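Local structure of galactofuranose-binding protein YtfQ (Escherichia coli, 2VK2) at residues E45-A50 against I62-V67; G71-L76 against K98-T103; L89-D94 against Q135-A140; D201-A206 against I221-I226. The protein binds alpha- and beta-galactofuranose as the periplasmic solute-binding component of the YtfQRT-YjfF ABC transporter, which takes this sugar up. All blocks are in the same frame, centred on the assembly; numbering follows the deposited sequence.

Contact 1: residues E45-A50 against I62-V67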
loop_
_atom_site.group_PDB
_atom_site.type_symbol
_atom_site.label_atom_id
_atom_site.label_comp_id
_atom_site.label_asym_id
_atom_site.label_seq_id
_atom_site.Cartn_x
_atom_site.Cartn_y
_atom_site.Cartn_z
ATOM N N GLU A 45 -0.518 14.070 12.446
ATOM C CA GLU A 45 -1.035 15.335 12.972
ATOM C C GLU A 45 -1.339 16.326 11.846
ATOM O O GLU A 45 -2.276 17.112 11.955
ATOM C CB GLU A 45 -0.099 15.948 14.020
ATOM C CG GLU A 45 -0.714 17.128 14.801
ATOM C CD GLU A 45 -1.948 16.764 15.630
ATOM O OE1 GLU A 45 -2.216 15.568 15.857
ATOM O OE2 GLU A 45 -2.649 17.699 16.073
ATOM N N ASN A 46 -0.566 16.279 10.759
ATOM C CA ASN A 46 -0.883 17.084 9.577
ATOM C C ASN A 46 -2.218 16.668 8.963
ATOM O O ASN A 46 -2.998 17.515 8.532
ATOM C CB ASN A 46 0.218 16.982 8.517
ATOM C CG ASN A 46 1.505 17.665 8.932
ATOM O OD1 ASN A 46 1.516 18.557 9.778
ATOM N ND2 ASN A 46 2.605 17.254 8.316
ATOM N N GLN A 47 -2.479 15.366 8.928
ATOM C CA GLN A 47 -3.752 14.862 8.429
ATOM C C GLN A 47 -4.914 15.321 9.306
ATOM O O GLN A 47 -5.951 15.734 8.792
ATOM C CB GLN A 47 -3.742 13.336 8.341
ATOM C CG GLN A 47 -2.769 12.781 7.310
ATOM C CD GLN A 47 -3.072 11.342 6.968
ATOM O OE1 GLN A 47 -2.675 10.427 7.684
ATOM N NE2 GLN A 47 -3.797 11.133 5.878
ATOM N N ILE A 48 -4.741 15.246 10.623
ATOM C CA ILE A 48 -5.782 15.658 11.558
ATOM C C ILE A 48 -6.091 17.146 11.384
ATOM O O ILE A 48 -7.258 17.533 11.335
ATOM C CB ILE A 48 -5.392 15.312 13.015
ATOM C CG1 ILE A 48 -5.460 13.796 13.214
ATOM C CG2 ILE A 48 -6.301 16.026 14.011
ATOM C CD1 ILE A 48 -4.848 13.311 14.498
ATOM N N LYS A 49 -5.054 17.969 11.251
ATOM C CA LYS A 49 -5.238 19.394 10.963
ATOM C C LYS A 49 -6.024 19.615 9.668
ATOM O O LYS A 49 -6.907 20.470 9.614
ATOM C CB LYS A 49 -3.892 20.112 10.877
ATOM C CG LYS A 49 -3.183 20.264 12.209
ATOM C CD LYS A 49 -1.762 20.740 11.999
ATOM C CE LYS A 49 -1.051 21.011 13.311
ATOM N NZ LYS A 49 0.383 21.315 13.062
ATOM N N ALA A 50 -5.706 18.842 8.634
ATOM C CA ALA A 50 -6.401 18.957 7.351
ATOM C C ALA A 50 -7.873 18.583 7.481
ATOM O O ALA A 50 -8.743 19.278 6.954
ATOM C CB ALA A 50 -5.725 18.092 6.299
ATOM N N ILE A 62 -15.517 13.873 3.546
ATOM C CA ILE A 62 -14.083 13.821 3.792
ATOM C C ILE A 62 -13.577 12.419 3.482
ATOM O O ILE A 62 -14.160 11.431 3.922
ATOM C CB ILE A 62 -13.750 14.223 5.246
ATOM C CG1 ILE A 62 -14.060 15.710 5.442
ATOM C CG2 ILE A 62 -12.281 13.944 5.570
ATOM C CD1 ILE A 62 -14.103 16.156 6.887
ATOM N N PHE A 63 -12.517 12.350 2.683
ATOM C CA PHE A 63 -11.812 11.103 2.410
ATOM C C PHE A 63 -10.506 11.172 3.191
ATOM O O PHE A 63 -9.847 12.210 3.206
ATOM C CB PHE A 63 -11.478 10.966 0.919
ATOM C CG PHE A 63 -12.659 10.681 0.011
ATOM C CD1 PHE A 63 -13.977 10.676 0.459
ATOM C CD2 PHE A 63 -12.422 10.448 -1.339
ATOM C CE1 PHE A 63 -15.022 10.413 -0.424
ATOM C CE2 PHE A 63 -13.458 10.196 -2.215
ATOM C CZ PHE A 63 -14.756 10.177 -1.762
ATOM N N ILE A 64 -10.127 10.078 3.843
ATOM C CA ILE A 64 -8.859 10.026 4.564
ATOM C C ILE A 64 -8.153 8.738 4.195
ATOM O O ILE A 64 -8.764 7.677 4.230
ATOM C CB ILE A 64 -9.049 10.016 6.100
ATOM C CG1 ILE A 64 -9.862 11.223 6.577
ATOM C CG2 ILE A 64 -7.694 9.987 6.808
ATOM C CD1 ILE A 64 -10.310 11.101 8.024
ATOM N N ALA A 65 -6.876 8.838 3.836
ATOM C CA ALA A 65 -5.996 7.675 3.778
ATOM C C ALA A 65 -5.204 7.704 5.081
ATOM O O ALA A 65 -4.252 8.466 5.199
ATOM C CB ALA A 65 -5.076 7.759 2.570
ATOM N N PRO A 66 -5.640 6.927 6.091
ATOM C CA PRO A 66 -5.063 7.102 7.430
ATOM C C PRO A 66 -3.648 6.541 7.543
ATOM O O PRO A 66 -3.453 5.340 7.392
ATOM C CB PRO A 66 -6.032 6.326 8.331
ATOM C CG PRO A 66 -6.607 5.285 7.453
ATOM C CD PRO A 66 -6.684 5.886 6.075
ATOM N N VAL A 67 -2.673 7.403 7.822
ATOM C CA VAL A 67 -1.270 6.985 7.757
ATOM C C VAL A 67 -0.986 5.819 8.710
ATOM O O VAL A 67 -0.297 4.864 8.336
ATOM C CB VAL A 67 -0.292 8.167 7.998
ATOM C CG1 VAL A 67 -0.481 8.782 9.381
ATOM C CG2 VAL A 67 1.151 7.722 7.785
#

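Contact 2: residues G71-L76 against K98-T103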
loop_
_atom_site.group_PDB
_atom_site.type_symbol
_atom_site.label_atom_id
_atom_site.label_comp_id
_atom_site.label_asym_id
_atom_site.label_seq_id
_atom_site.Cartn_x
_atom_site.Cartn_y
_atom_site.Cartn_z
ATOM N N GLY A 71 -5.369 6.579 16.854
ATOM C CA GLY A 71 -5.442 8.012 17.134
ATOM C C GLY A 71 -6.460 8.843 16.375
ATOM O O GLY A 71 -6.363 10.069 16.388
ATOM N N TRP A 72 -7.448 8.206 15.749
ATOM C CA TRP A 72 -8.412 8.931 14.910
ATOM C C TRP A 72 -9.736 9.286 15.586
ATOM O O TRP A 72 -10.498 10.076 15.037
ATOM C CB TRP A 72 -8.693 8.144 13.627
ATOM C CG TRP A 72 -7.486 8.035 12.770
ATOM C CD1 TRP A 72 -6.620 6.987 12.719
ATOM C CD2 TRP A 72 -6.977 9.026 11.870
ATOM N NE1 TRP A 72 -5.614 7.255 11.830
ATOM C CE2 TRP A 72 -5.806 8.498 11.292
ATOM C CE3 TRP A 72 -7.403 10.303 11.488
ATOM C CZ2 TRP A 72 -5.049 9.202 10.355
ATOM C CZ3 TRP A 72 -6.652 11.001 10.549
ATOM C CH2 TRP A 72 -5.489 10.447 9.994
ATOM N N GLU A 73 -10.011 8.736 16.766
ATOM C CA GLU A 73 -11.334 8.917 17.378
ATOM C C GLU A 73 -11.721 10.386 17.572
ATOM O O GLU A 73 -12.809 10.775 17.171
ATOM C CB GLU A 73 -11.467 8.151 18.701
ATOM C CG GLU A 73 -11.374 6.633 18.572
ATOM C CD GLU A 73 -9.958 6.099 18.717
ATOM O OE1 GLU A 73 -8.994 6.884 18.570
ATOM O OE2 GLU A 73 -9.810 4.885 18.974
ATOM N N PRO A 74 -10.841 11.201 18.182
ATOM C CA PRO A 74 -11.229 12.595 18.412
ATOM C C PRO A 74 -11.654 13.352 17.150
ATOM O O PRO A 74 -12.720 13.968 17.137
ATOM C CB PRO A 74 -9.972 13.211 19.036
ATOM C CG PRO A 74 -9.294 12.063 19.695
ATOM C CD PRO A 74 -9.508 10.918 18.745
ATOM N N VAL A 75 -10.853 13.294 16.089
ATOM C CA VAL A 75 -11.180 14.053 14.882
ATOM C C VAL A 75 -12.384 13.466 14.137
ATOM O O VAL A 75 -13.163 14.211 13.546
ATOM C CB VAL A 75 -9.956 14.231 13.945
ATOM C CG1 VAL A 75 -9.676 12.970 13.114
ATOM C CG2 VAL A 75 -10.167 15.444 13.050
ATOM N N LEU A 76 -12.556 12.146 14.187
ATOM C CA LEU A 76 -13.720 11.522 13.562
ATOM C C LEU A 76 -15.010 11.883 14.303
ATOM O O LEU A 76 -16.060 12.033 13.677
ATOM C CB LEU A 76 -13.555 10.003 13.470
ATOM C CG LEU A 76 -12.483 9.531 12.485
ATOM C CD1 LEU A 76 -12.348 8.022 12.545
ATOM C CD2 LEU A 76 -12.803 9.984 11.061
ATOM N N LYS A 98 -17.436 1.720 15.050
ATOM C CA LYS A 98 -17.358 1.597 13.594
ATOM C C LYS A 98 -18.269 2.590 12.870
ATOM O O LYS A 98 -18.162 2.754 11.652
ATOM C CB LYS A 98 -17.714 0.170 13.154
ATOM C CG LYS A 98 -16.925 -0.941 13.846
ATOM C CD LYS A 98 -15.434 -0.819 13.594
ATOM C CE LYS A 98 -14.686 -2.037 14.111
ATOM N NZ LYS A 98 -14.784 -2.170 15.591
ATOM N N SER A 99 -19.163 3.248 13.607
ATOM C CA SER A 99 -20.029 4.273 13.024
ATOM C C SER A 99 -19.305 5.611 12.825
ATOM O O SER A 99 -19.893 6.557 12.300
ATOM C CB SER A 99 -21.286 4.473 13.879
ATOM O OG SER A 99 -21.018 5.234 15.043
ATOM N N LEU A 100 -18.039 5.688 13.230
ATOM C CA LEU A 100 -17.232 6.897 13.032
ATOM C C LEU A 100 -16.798 7.120 11.580
ATOM O O LEU A 100 -16.197 8.145 11.271
ATOM C CB LEU A 100 -16.000 6.880 13.942
ATOM C CG LEU A 100 -16.278 7.106 15.430
ATOM C CD1 LEU A 100 -15.020 6.870 16.243
ATOM C CD2 LEU A 100 -16.830 8.508 15.686
ATOM N N TYR A 101 -17.089 6.170 10.697
ATOM C CA TYR A 101 -16.814 6.341 9.271
ATOM C C TYR A 101 -17.778 5.492 8.459
ATOM O O TYR A 101 -18.380 4.556 8.985
ATOM C CB TYR A 101 -15.365 5.965 8.952
ATOM C CG TYR A 101 -15.042 4.518 9.217
ATOM C CD1 TYR A 101 -15.180 3.565 8.215
ATOM C CD2 TYR A 101 -14.615 4.096 10.472
ATOM C CE1 TYR A 101 -14.900 2.240 8.442
ATOM C CE2 TYR A 101 -14.325 2.760 10.710
ATOM C CZ TYR A 101 -14.473 1.839 9.687
ATOM O OH TYR A 101 -14.193 0.510 9.894
ATOM N N MET A 102 -17.907 5.811 7.176
ATOM C CA MET A 102 -18.876 5.153 6.304
ATOM C C MET A 102 -18.378 3.791 5.839
ATOM O O MET A 102 -19.045 2.775 6.030
ATOM C CB MET A 102 -19.162 6.029 5.084
ATOM C CG MET A 102 -19.779 7.372 5.424
ATOM S SD MET A 102 -21.501 7.233 5.921
ATOM C CE MET A 102 -22.273 7.113 4.309
ATOM N N THR A 103 -17.203 3.781 5.218
ATOM C CA THR A 103 -16.615 2.554 4.709
ATOM C C THR A 103 -15.112 2.723 4.597
ATOM O O THR A 103 -14.604 3.847 4.645
ATOM C CB THR A 103 -17.196 2.182 3.321
ATOM O OG1 THR A 103 -16.801 0.851 2.967
ATOM C CG2 THR A 103 -16.713 3.147 2.243
HETATM O O HOH W 1 -16.643 10.787 11.356
#

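Contact 3: residues L89-D94 against Q135-A140. With GZL (beta-D-galactofuranose), chain B.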
loop_
_atom_site.group_PDB
_atom_site.type_symbol
_atom_site.label_atom_id
_atom_site.label_comp_id
_atom_site.label_asym_id
_atom_site.label_seq_id
_atom_site.Cartn_x
_atom_site.Cartn_y
_atom_site.Cartn_z
ATOM N N LEU A 89 -9.658 5.455 2.737
ATOM C CA LEU A 89 -9.033 4.887 1.502
ATOM C C LEU A 89 -7.703 4.265 1.835
ATOM O O LEU A 89 -6.873 4.855 2.451
ATOM C CB LEU A 89 -8.830 6.015 0.468
ATOM C CG LEU A 89 -10.050 6.535 -0.325
ATOM C CD1 LEU A 89 -11.229 7.067 0.522
ATOM C CD2 LEU A 89 -9.535 7.599 -1.300
ATOM N N ASP A 90 -7.604 3.020 1.359
ATOM C CA ASP A 90 -6.330 2.269 1.201
ATOM C C ASP A 90 -5.587 1.840 2.475
ATOM O O ASP A 90 -4.838 0.914 2.432
ATOM C CB ASP A 90 -5.408 2.957 0.151
ATOM C CG ASP A 90 -4.531 4.053 0.710
ATOM O OD1 ASP A 90 -3.697 3.807 1.542
ATOM O OD2 ASP A 90 -4.632 5.182 0.231
ATOM N N ARG A 91 -5.869 2.498 3.584
ATOM C CA ARG A 91 -5.492 1.988 4.953
ATOM C C ARG A 91 -6.712 2.056 5.868
ATOM O O ARG A 91 -7.610 2.775 5.613
ATOM C CB ARG A 91 -4.347 2.803 5.545
ATOM C CG ARG A 91 -3.073 2.800 4.623
ATOM C CD ARG A 91 -1.890 3.406 5.315
ATOM N NE ARG A 91 -0.742 3.432 4.328
ATOM C CZ ARG A 91 0.354 4.139 4.472
ATOM N NH1 ARG A 91 0.636 4.810 5.560
ATOM N NH2 ARG A 91 1.236 4.187 3.497
ATOM N N SER A 92 -6.603 1.263 6.920
ATOM C CA SER A 92 -7.700 1.108 7.866
ATOM C C SER A 92 -7.349 1.708 9.222
ATOM O O SER A 92 -6.190 1.998 9.513
ATOM C CB SER A 92 -8.033 -0.374 8.031
ATOM O OG SER A 92 -8.516 -0.937 6.823
ATOM N N ILE A 93 -8.372 1.890 10.051
ATOM C CA ILE A 93 -8.175 2.371 11.413
ATOM C C ILE A 93 -8.693 1.345 12.407
ATOM O O ILE A 93 -9.513 0.486 12.071
ATOM C CB ILE A 93 -8.837 3.755 11.648
ATOM C CG1 ILE A 93 -10.365 3.668 11.576
ATOM C CG2 ILE A 93 -8.303 4.770 10.638
ATOM C CD1 ILE A 93 -11.055 4.994 11.852
ATOM N N ASP A 94 -8.177 1.448 13.627
ATOM C CA ASP A 94 -8.591 0.587 14.722
ATOM C C ASP A 94 -9.395 1.426 15.712
ATOM O O ASP A 94 -8.828 2.125 16.547
ATOM C CB ASP A 94 -7.364 -0.038 15.394
ATOM C CG ASP A 94 -7.724 -1.099 16.423
ATOM O OD1 ASP A 94 -8.833 -1.670 16.353
ATOM O OD2 ASP A 94 -6.882 -1.368 17.305
ATOM N N GLN A 135 9.554 -3.617 5.900
ATOM C CA GLN A 135 8.190 -3.293 6.300
ATOM C C GLN A 135 7.791 -1.906 5.845
ATOM O O GLN A 135 8.631 -1.042 5.622
ATOM C CB GLN A 135 8.027 -3.350 7.820
ATOM C CG GLN A 135 8.355 -4.679 8.458
ATOM C CD GLN A 135 7.996 -4.700 9.931
ATOM O OE1 GLN A 135 7.005 -4.094 10.351
ATOM N NE2 GLN A 135 8.797 -5.397 10.726
ATOM N N GLY A 136 6.487 -1.690 5.745
ATOM C CA GLY A 136 5.949 -0.363 5.521
ATOM C C GLY A 136 6.012 0.472 6.785
ATOM O O GLY A 136 6.544 0.040 7.809
ATOM N N THR A 137 5.462 1.674 6.693
ATOM C CA THR A 137 5.397 2.618 7.799
ATOM C C THR A 137 4.895 1.957 9.078
ATOM O O THR A 137 3.879 1.265 9.070
ATOM C CB THR A 137 4.462 3.776 7.420
ATOM O OG1 THR A 137 4.990 4.441 6.265
ATOM C CG2 THR A 137 4.309 4.771 8.563
ATOM N N VAL A 138 5.626 2.165 10.170
ATOM C CA VAL A 138 5.264 1.586 11.458
ATOM C C VAL A 138 3.884 2.092 11.872
ATOM O O VAL A 138 3.628 3.295 11.861
ATOM C CB VAL A 138 6.308 1.926 12.548
ATOM C CG1 VAL A 138 5.837 1.447 13.911
ATOM C CG2 VAL A 138 7.651 1.308 12.201
ATOM N N GLY A 139 2.991 1.163 12.189
ATOM C CA GLY A 139 1.637 1.507 12.616
ATOM C C GLY A 139 0.601 1.557 11.506
ATOM O O GLY A 139 -0.597 1.602 11.787
ATOM N N ALA A 140 1.041 1.556 10.248
ATOM C CA ALA A 140 0.116 1.507 9.118
ATOM C C ALA A 140 -0.586 0.160 9.111
ATOM O O ALA A 140 0.066 -0.871 9.229
ATOM C CB ALA A 140 0.864 1.716 7.810
HETATM C C6 GZL B . -1.725 0.564 0.157
HETATM C C5 GZL B . -0.992 1.422 0.894
HETATM C C4 GZL B . 0.506 1.606 0.738
HETATM C C3 GZL B . 1.237 1.099 -0.475
HETATM C C2 GZL B . 2.065 2.029 -0.930
HETATM O O6 GZL B . -3.040 0.426 0.350
HETATM O O5 GZL B . -1.582 2.098 1.886
HETATM O O4 GZL B . 0.838 3.001 0.757
HETATM O O3 GZL B . 1.107 -0.141 -0.933
HETATM C C1 GZL B . 1.893 3.292 -0.166
HETATM O O2 GZL B . 2.936 1.946 -1.938
HETATM O O1 GZL B . 3.076 3.649 0.541
HETATM O O HOH W 2 3.275 5.985 4.743
#

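Contact 4: residues D201-A206 against I221-I226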
loop_
_atom_site.group_PDB
_atom_site.type_symbol
_atom_site.label_atom_id
_atom_site.label_comp_id
_atom_site.label_asym_id
_atom_site.label_seq_id
_atom_site.Cartn_x
_atom_site.Cartn_y
_atom_site.Cartn_z
ATOM N N ASP A 201 8.121 -0.188 -4.304
ATOM C CA ASP A 201 9.125 0.880 -4.268
ATOM C C ASP A 201 10.300 0.533 -3.360
ATOM O O ASP A 201 11.453 0.703 -3.750
ATOM C CB ASP A 201 8.506 2.220 -3.851
ATOM C CG ASP A 201 7.808 2.930 -5.001
ATOM O OD1 ASP A 201 7.228 2.250 -5.871
ATOM O OD2 ASP A 201 7.836 4.177 -5.030
ATOM N N MET A 202 10.015 0.030 -2.162
ATOM C CA MET A 202 11.082 -0.394 -1.252
ATOM C C MET A 202 11.942 -1.495 -1.872
ATOM O O MET A 202 13.162 -1.477 -1.726
ATOM C CB MET A 202 10.519 -0.863 0.090
ATOM C CG MET A 202 10.072 0.277 0.987
ATOM S SD MET A 202 9.561 -0.258 2.628
ATOM C CE MET A 202 8.254 -1.418 2.225
ATOM N N VAL A 203 11.306 -2.433 -2.571
ATOM C CA VAL A 203 12.043 -3.531 -3.203
ATOM C C VAL A 203 12.855 -3.050 -4.413
ATOM O O VAL A 203 13.898 -3.623 -4.723
ATOM C CB VAL A 203 11.110 -4.715 -3.593
ATOM C CG1 VAL A 203 10.924 -4.811 -5.103
ATOM C CG2 VAL A 203 11.668 -6.023 -3.051
ATOM N N ILE A 204 12.391 -2.000 -5.084
ATOM C CA ILE A 204 13.142 -1.413 -6.197
ATOM C C ILE A 204 14.423 -0.757 -5.671
ATOM O O ILE A 204 15.482 -0.865 -6.293
ATOM C CB ILE A 204 12.271 -0.423 -7.001
ATOM C CG1 ILE A 204 11.183 -1.193 -7.757
ATOM C CG2 ILE A 204 13.120 0.362 -7.989
ATOM C CD1 ILE A 204 10.042 -0.343 -8.246
ATOM N N GLY A 205 14.330 -0.093 -4.522
ATOM C CA GLY A 205 15.519 0.374 -3.812
ATOM C C GLY A 205 16.418 -0.779 -3.404
ATOM O O GLY A 205 17.641 -0.705 -3.552
ATOM N N ALA A 206 15.814 -1.854 -2.902
ATOM C CA ALA A 206 16.555 -3.055 -2.523
ATOM C C ALA A 206 17.301 -3.662 -3.713
ATOM O O ALA A 206 18.444 -4.098 -3.575
ATOM C CB ALA A 206 15.620 -4.086 -1.905
ATOM N N ILE A 221 19.275 -13.096 -4.900
ATOM C CA ILE A 221 18.273 -12.678 -3.926
ATOM C C ILE A 221 16.961 -12.452 -4.675
ATOM O O ILE A 221 16.873 -11.584 -5.544
ATOM C CB ILE A 221 18.706 -11.406 -3.169
ATOM C CG1 ILE A 221 19.985 -11.677 -2.370
ATOM C CG2 ILE A 221 17.595 -10.938 -2.235
ATOM C CD1 ILE A 221 20.549 -10.471 -1.656
ATOM N N LEU A 222 15.958 -13.265 -4.352
ATOM C CA LEU A 222 14.634 -13.158 -4.955
ATOM C C LEU A 222 13.925 -11.930 -4.399
ATOM O O LEU A 222 14.252 -11.468 -3.306
ATOM C CB LEU A 222 13.804 -14.406 -4.639
ATOM C CG LEU A 222 14.379 -15.762 -5.061
ATOM C CD1 LEU A 222 13.555 -16.888 -4.457
ATOM C CD2 LEU A 222 14.436 -15.884 -6.581
ATOM N N THR A 223 12.959 -11.404 -5.145
ATOM C CA THR A 223 12.146 -10.290 -4.660
ATOM C C THR A 223 10.666 -10.636 -4.719
ATOM O O THR A 223 10.180 -11.213 -5.694
ATOM C CB THR A 223 12.392 -8.981 -5.452
ATOM O OG1 THR A 223 11.695 -9.015 -6.706
ATOM C CG2 THR A 223 13.880 -8.757 -5.684
ATOM N N GLY A 224 9.959 -10.279 -3.650
ATOM C CA GLY A 224 8.504 -10.368 -3.594
ATOM C C GLY A 224 7.998 -9.083 -2.973
ATOM O O GLY A 224 8.490 -8.671 -1.930
ATOM N N SER A 225 7.039 -8.434 -3.622
ATOM C CA SER A 225 6.563 -7.135 -3.163
ATOM C C SER A 225 5.129 -6.892 -3.615
ATOM O O SER A 225 4.520 -7.752 -4.245
ATOM C CB SER A 225 7.503 -6.027 -3.645
ATOM O OG SER A 225 7.649 -6.049 -5.055
ATOM N N ILE A 226 4.580 -5.737 -3.253
ATOM C CA ILE A 226 3.173 -5.451 -3.491
ATOM C C ILE A 226 2.996 -4.054 -4.073
ATOM O O ILE A 226 3.654 -3.114 -3.638
ATOM C CB ILE A 226 2.372 -5.573 -2.170
ATOM C CG1 ILE A 226 2.437 -7.011 -1.634
ATOM C CG2 ILE A 226 0.917 -5.154 -2.366
ATOM C CD1 ILE A 226 2.172 -7.131 -0.151
#

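Contact 1: residues E45-A50 against I62-V67
Gln47 of helix 44-57 lies nearest along the backbone to Pro66, their CA atoms 7.9 Å apart, in the loop just past strand 61-64. The glutamine spans this gap with its primary amide, which reads the backbone of that loop in both senses. Its NE2 donates to Ala65 O at 2.8 Å in a nearly straight bond, 172° at the hydrogen; the acceptor lies in the plane of the amide, although the donor stands above the plane of Ala65's own carbonyl. Two residues on, Val67 N donates at 3.0 Å to Gln47 OE1, in the plane of the amide carbonyl and on one of the oxygen's lone pairs. The same oxygen presses on Val67 CG1 at 3.2 Å. With CG beside the backbone N (chi1 -66°), the extended chain carries the amide clear of the helix to face the loop. NE2 is also hydrogen-bonded to Ser8 OG of strand 4-9. A leucine in place of Gln47 would probably leave Ala65 O and Val67 N without their mates and the loop less firmly held. Buried glutamine thus satisfies two backbone polar groups beside the sugar site, where Ala65 touches Asp90 and Val67 O accepts from Arg91.

Contact 2: residues G71-L76 against K98-T103
Leu76 and Leu100 pack together where helix 73-81, the connection of a beta-alpha-beta crossover between parallel strands 61-64 and 86-89, meets the loop that leads into strand 103-106. This is the N-terminal lobe of a periplasmic binding protein, built in the Rossmann-like manner with helices laid against a parallel sheet. The close part of the contact belongs to the two leucines, whose CA atoms are 5.8 Å apart and whose CB atoms meet at 4.0 Å. With CG beside the backbone N (chi1 -69°), Leu76 lays its CB and both methyls against Leu100 O, CD2 being 3.9 Å from that oxygen. Further inward, Leu76 reaches Ile64 and Val86 of the sheet and Ile93. The looser margin is at Glu73, a partly exposed residue that offers only the apolar root of its side chain: its CG is 4.3 Å from Leu100 CD1, while the end of the side chain turns away from the loop. Polar backbone atoms are joined through solvent rather than directly. One water donates to both carbonyls, at 2.7 Å from Leu76 O and 2.7 Å from Leu100 O.

Contact 3: residues L89-D94 against Q135-A140
The O5 hydroxyl of beta-D-galactofuranose is gripped by Asp90 and by Arg91, the residue that reaches across to Ala140 and Thr137. O5 donates to Asp90 OD1 at 2.7 Å and accepts from Arg91 NE at 2.9 Å, the sugar oxygen lying at the edge of the guanidinium, near its plane. The sugar's O6 donates to Asp90 O at 2.8 Å. Arg91 NH2 donates to the ring oxygen O4 at 3.0 Å, 169° at the hydrogen. An extended chain (chi2 -171°, chi3 -177°) lays this edge along the ligand. Toward the other lobe, NH1 meets Ala140 CB obliquely at 3.8 Å, while a water accepts from Arg91 NH2 at 3.0 Å and is hydrogen-bonded to Thr137 OG1 at 2.8 Å. Thr137 and Ala140 bound a type II turn at the head of helix 141-153. A leucine at Arg91 would probably leave O4 and O5 without these donors and break the water link to Thr137. Asp90, salt-bridged to Arg17, and Arg91 thus serve O5, O6 and the ring oxygen, while Arg91 meets the second lobe through a methyl and a water and Ser92 N is hydrogen-bonded to Ser141 OG there, consistent with a cleft that closes over its ligand.

Contact 4: residues D201-A206 against I221-I226
Val203 dominates this contact: from helix 200-212 it sits over strand 222-225 and meets two of its residues, Thr223 and Ser225, which share most of the remaining buried surface. Helix and strand run almost antiparallel, at 162°, with their short axes 8.4 Å apart. The two branches of the valine divide the work. CG2 leans on Thr223 CB at 3.9 Å, whereas CG1 comes within 3.5 Å of Ser225 OG, and the valine CB itself lies 3.8 Å from Ser225 CB. A chi1 of 109°, well off the staggered positions, turns the branches this way and suggests some strain in the fit. Between the two partners, Gly224 adds only a distant touch of its carbonyl oxygen, having no side chain to offer.

Both hydroxyl groups find their polar partners elsewhere. Ser225 OG is hydrogen-bonded to Asp200 OD1, just ahead of the helical segment, and Thr223 OG1 to Asn242 N; the valine touches Ser225 OG by packing alone, and Thr223 through its CB. Around this core, Val195 and Ala197 of the parallel neighbour strand 194-197 also touch Val203, and Ile232 of helix 230-237 covers both Val203 and Ser225. The contact thus closes the beta-alpha-beta unit of strand 194-197, helix 200-212 and strand 222-225, with helix 230-237 packed alongside.

In the fold
Contacts 1 and 2 follow one another in the N-terminal lobe, their centres about 11 Å apart, with Trp72 of contact 2 packing on Pro66, Ile64 and Gln47 of contact 1. Contact 3 alternates along the chain with contact 2, whose Leu76 and Tyr101 both touch Ile93, and its centre lies about 13 Å from that of contact 1; it alone spans the two lobes. Contact 4 comes last, in the mixed sheet of the second lobe, about 28 Å from contact 1 between centres, and meets contact 3 where Met202 packs on Gln135. Together they trace a path from one sheet through the ligand cleft to the other, the two-lobed plan of this family.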